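Local structure of dipicolinate synthase, B chain (Bacillus cereus, 3MCU) at residues Y151-G156 with E175-E180. The protein probably works together with subunit A (DpaA) to convert dihydrodipicolinate to dipicolinate, with NADP, during sporulation. Residues are numbered along the deposited sequence; the frame is centred on the assembly and turned at random.
Sequences YFVPFG and EDTVLE
Thr177 meets Pro154 at the proline's CD, beside the ring nitrogen, which lies 3.3 Å from Thr177 OG1 as the two side chains run antiparallel alongside one another; the Phe155 ring, with Val153 O of its own segment at the edge and in plane, sits on the strand's side, well away from 175-180. Thr177 is the one helix residue that touches 151-156. Its CG2, anti to the backbone N (chi1 -54° for OG1), comes to 3.4 Å from Phe152 O, a carbonyl that accepts a hydrogen bond from Gln186 NE2. OG1 also lies 3.6 Å from Val153 CA, and the Val153 side chain stands roughly perpendicular to the threonine's, with CG2 4.1 Å from Thr177 CB. The hydroxyl is hydrogen-bonded to Leu173 O, just before the helix begins, which leaves van der Waals packing to join the segments. All four touching residues are buried. The Phe152 side chain leaves the backbone away from 175-180, and its ring packs on Leu141, Leu144 and Met145 of helix 138-145, while Val153 also packs on Val125 and Ala169. Helix 174-181 thus rests against the break in strand 150-156, which runs parallel to strand 124-130 and antiparallel to strand 167-169 in the mixed sheet of this flavoprotein-family fold.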
loop_
_atom_site.group_PDB
_atom_site.type_symbol
_atom_site.label_atom_id
_atom_site.label_comp_id
_atom_site.label_asym_id
_atom_site.label_seq_id
_atom_site.Cartn_x
_atom_site.Cartn_y
_atom_site.Cartn_z
ATOM N N TYR D 151 -0.274 -19.935 -3.243
ATOM C CA TYR D 151 0.518 -20.739 -2.326
ATOM C C TYR D 151 2.015 -20.659 -2.609
ATOM O O TYR D 151 2.432 -20.450 -3.741
ATOM C CB TYR D 151 0.027 -22.197 -2.343
ATOM C CG TYR D 151 -1.461 -22.287 -2.067
ATOM C CD1 TYR D 151 -1.948 -22.332 -0.761
ATOM C CD2 TYR D 151 -2.376 -22.292 -3.106
ATOM C CE1 TYR D 151 -3.303 -22.394 -0.500
ATOM C CE2 TYR D 151 -3.745 -22.343 -2.851
ATOM C CZ TYR D 151 -4.195 -22.391 -1.551
ATOM O OH TYR D 151 -5.547 -22.456 -1.293
ATOM N N PHE D 152 2.820 -20.857 -1.571
ATOM C CA PHE D 152 4.260 -20.771 -1.710
ATOM C C PHE D 152 4.964 -22.087 -1.446
ATOM O O PHE D 152 4.621 -22.820 -0.514
ATOM C CB PHE D 152 4.825 -19.673 -0.792
ATOM C CG PHE D 152 4.582 -18.288 -1.302
ATOM C CD1 PHE D 152 3.297 -17.773 -1.357
ATOM C CD2 PHE D 152 5.629 -17.491 -1.712
ATOM C CE1 PHE D 152 3.072 -16.491 -1.821
ATOM C CE2 PHE D 152 5.409 -16.219 -2.179
ATOM C CZ PHE D 152 4.136 -15.714 -2.231
ATOM N N VAL D 153 5.934 -22.399 -2.291
ATOM C CA VAL D 153 6.865 -23.457 -1.963
ATOM C C VAL D 153 7.660 -22.915 -0.774
ATOM O O VAL D 153 8.132 -21.768 -0.820
ATOM C CB VAL D 153 7.796 -23.757 -3.153
ATOM C CG1 VAL D 153 8.790 -24.886 -2.799
ATOM C CG2 VAL D 153 6.978 -24.116 -4.395
ATOM N N PRO D 154 7.775 -23.705 0.310
ATOM C CA PRO D 154 8.512 -23.219 1.492
ATOM C C PRO D 154 9.845 -22.590 1.108
ATOM O O PRO D 154 10.543 -23.100 0.220
ATOM C CB PRO D 154 8.727 -24.497 2.320
ATOM C CG PRO D 154 7.534 -25.365 1.955
ATOM C CD PRO D 154 7.285 -25.087 0.493
ATOM N N PHE D 155 10.199 -21.495 1.774
ATOM C CA PHE D 155 11.327 -20.671 1.351
ATOM C C PHE D 155 12.003 -20.012 2.542
ATOM O O PHE D 155 11.454 -19.981 3.654
ATOM C CB PHE D 155 10.846 -19.568 0.396
ATOM C CG PHE D 155 9.900 -18.584 1.044
ATOM C CD1 PHE D 155 10.387 -17.449 1.697
ATOM C CD2 PHE D 155 8.529 -18.788 1.002
ATOM C CE1 PHE D 155 9.524 -16.554 2.296
ATOM C CE2 PHE D 155 7.647 -17.881 1.589
ATOM C CZ PHE D 155 8.138 -16.772 2.239
ATOM N N GLY D 156 13.184 -19.462 2.291
ATOM C CA GLY D 156 13.927 -18.733 3.306
ATOM C C GLY D 156 15.200 -18.108 2.768
ATOM O O GLY D 156 15.430 -18.091 1.565
ATOM N N GLU D 175 6.598 -30.368 -5.644
ATOM C CA GLU D 175 5.505 -31.320 -5.794
ATOM C C GLU D 175 4.671 -31.451 -4.518
ATOM O O GLU D 175 3.468 -31.513 -4.573
ATOM C CB GLU D 175 6.038 -32.677 -6.267
ATOM C CG GLU D 175 6.639 -32.648 -7.688
ATOM C CD GLU D 175 8.068 -32.057 -7.771
ATOM O OE1 GLU D 175 8.539 -31.805 -8.911
ATOM O OE2 GLU D 175 8.726 -31.845 -6.716
ATOM N N ASP D 176 5.307 -31.465 -3.362
ATOM C CA ASP D 176 4.553 -31.492 -2.114
ATOM C C ASP D 176 3.664 -30.272 -1.957
ATOM O O ASP D 176 2.573 -30.354 -1.395
ATOM C CB ASP D 176 5.502 -31.560 -0.924
ATOM C CG ASP D 176 6.099 -32.927 -0.753
ATOM O OD1 ASP D 176 7.155 -33.032 -0.093
ATOM O OD2 ASP D 176 5.499 -33.888 -1.297
ATOM N N THR D 177 4.157 -29.130 -2.429
ATOM C CA THR D 177 3.419 -27.886 -2.324
ATOM C C THR D 177 2.185 -27.884 -3.224
ATOM O O THR D 177 1.090 -27.503 -2.790
ATOM C CB THR D 177 4.312 -26.679 -2.641
ATOM O OG1 THR D 177 5.479 -26.723 -1.800
ATOM C CG2 THR D 177 3.535 -25.357 -2.434
ATOM N N VAL D 178 2.342 -28.299 -4.475
ATOM C CA VAL D 178 1.159 -28.320 -5.313
ATOM C C VAL D 178 0.135 -29.387 -4.882
ATOM O O VAL D 178 -1.049 -29.190 -5.057
ATOM C CB VAL D 178 1.444 -28.304 -6.845
ATOM C CG1 VAL D 178 2.897 -27.994 -7.148
ATOM C CG2 VAL D 178 0.922 -29.564 -7.535
ATOM N N LEU D 179 0.594 -30.477 -4.271
ATOM C CA LEU D 179 -0.319 -31.480 -3.722
ATOM C C LEU D 179 -1.212 -30.882 -2.645
ATOM O O LEU D 179 -2.415 -31.133 -2.621
ATOM C CB LEU D 179 0.446 -32.675 -3.156
ATOM C CG LEU D 179 0.740 -33.794 -4.151
ATOM C CD1 LEU D 179 1.764 -34.807 -3.592
ATOM C CD2 LEU D 179 -0.571 -34.472 -4.540
ATOM N N GLU D 180 -0.622 -30.089 -1.751
ATOM C CA GLU D 180 -1.413 -29.397 -0.730
ATOM C C GLU D 180 -2.310 -28.319 -1.349
ATOM O O GLU D 180 -3.443 -28.117 -0.906
ATOM C CB GLU D 180 -0.508 -28.771 0.344
ATOM C CG GLU D 180 0.230 -29.767 1.248
ATOM C CD GLU D 180 -0.683 -30.839 1.856
ATOM O OE1 GLU D 180 -1.660 -30.479 2.554
ATOM O OE2 GLU D 180 -0.402 -32.050 1.641
#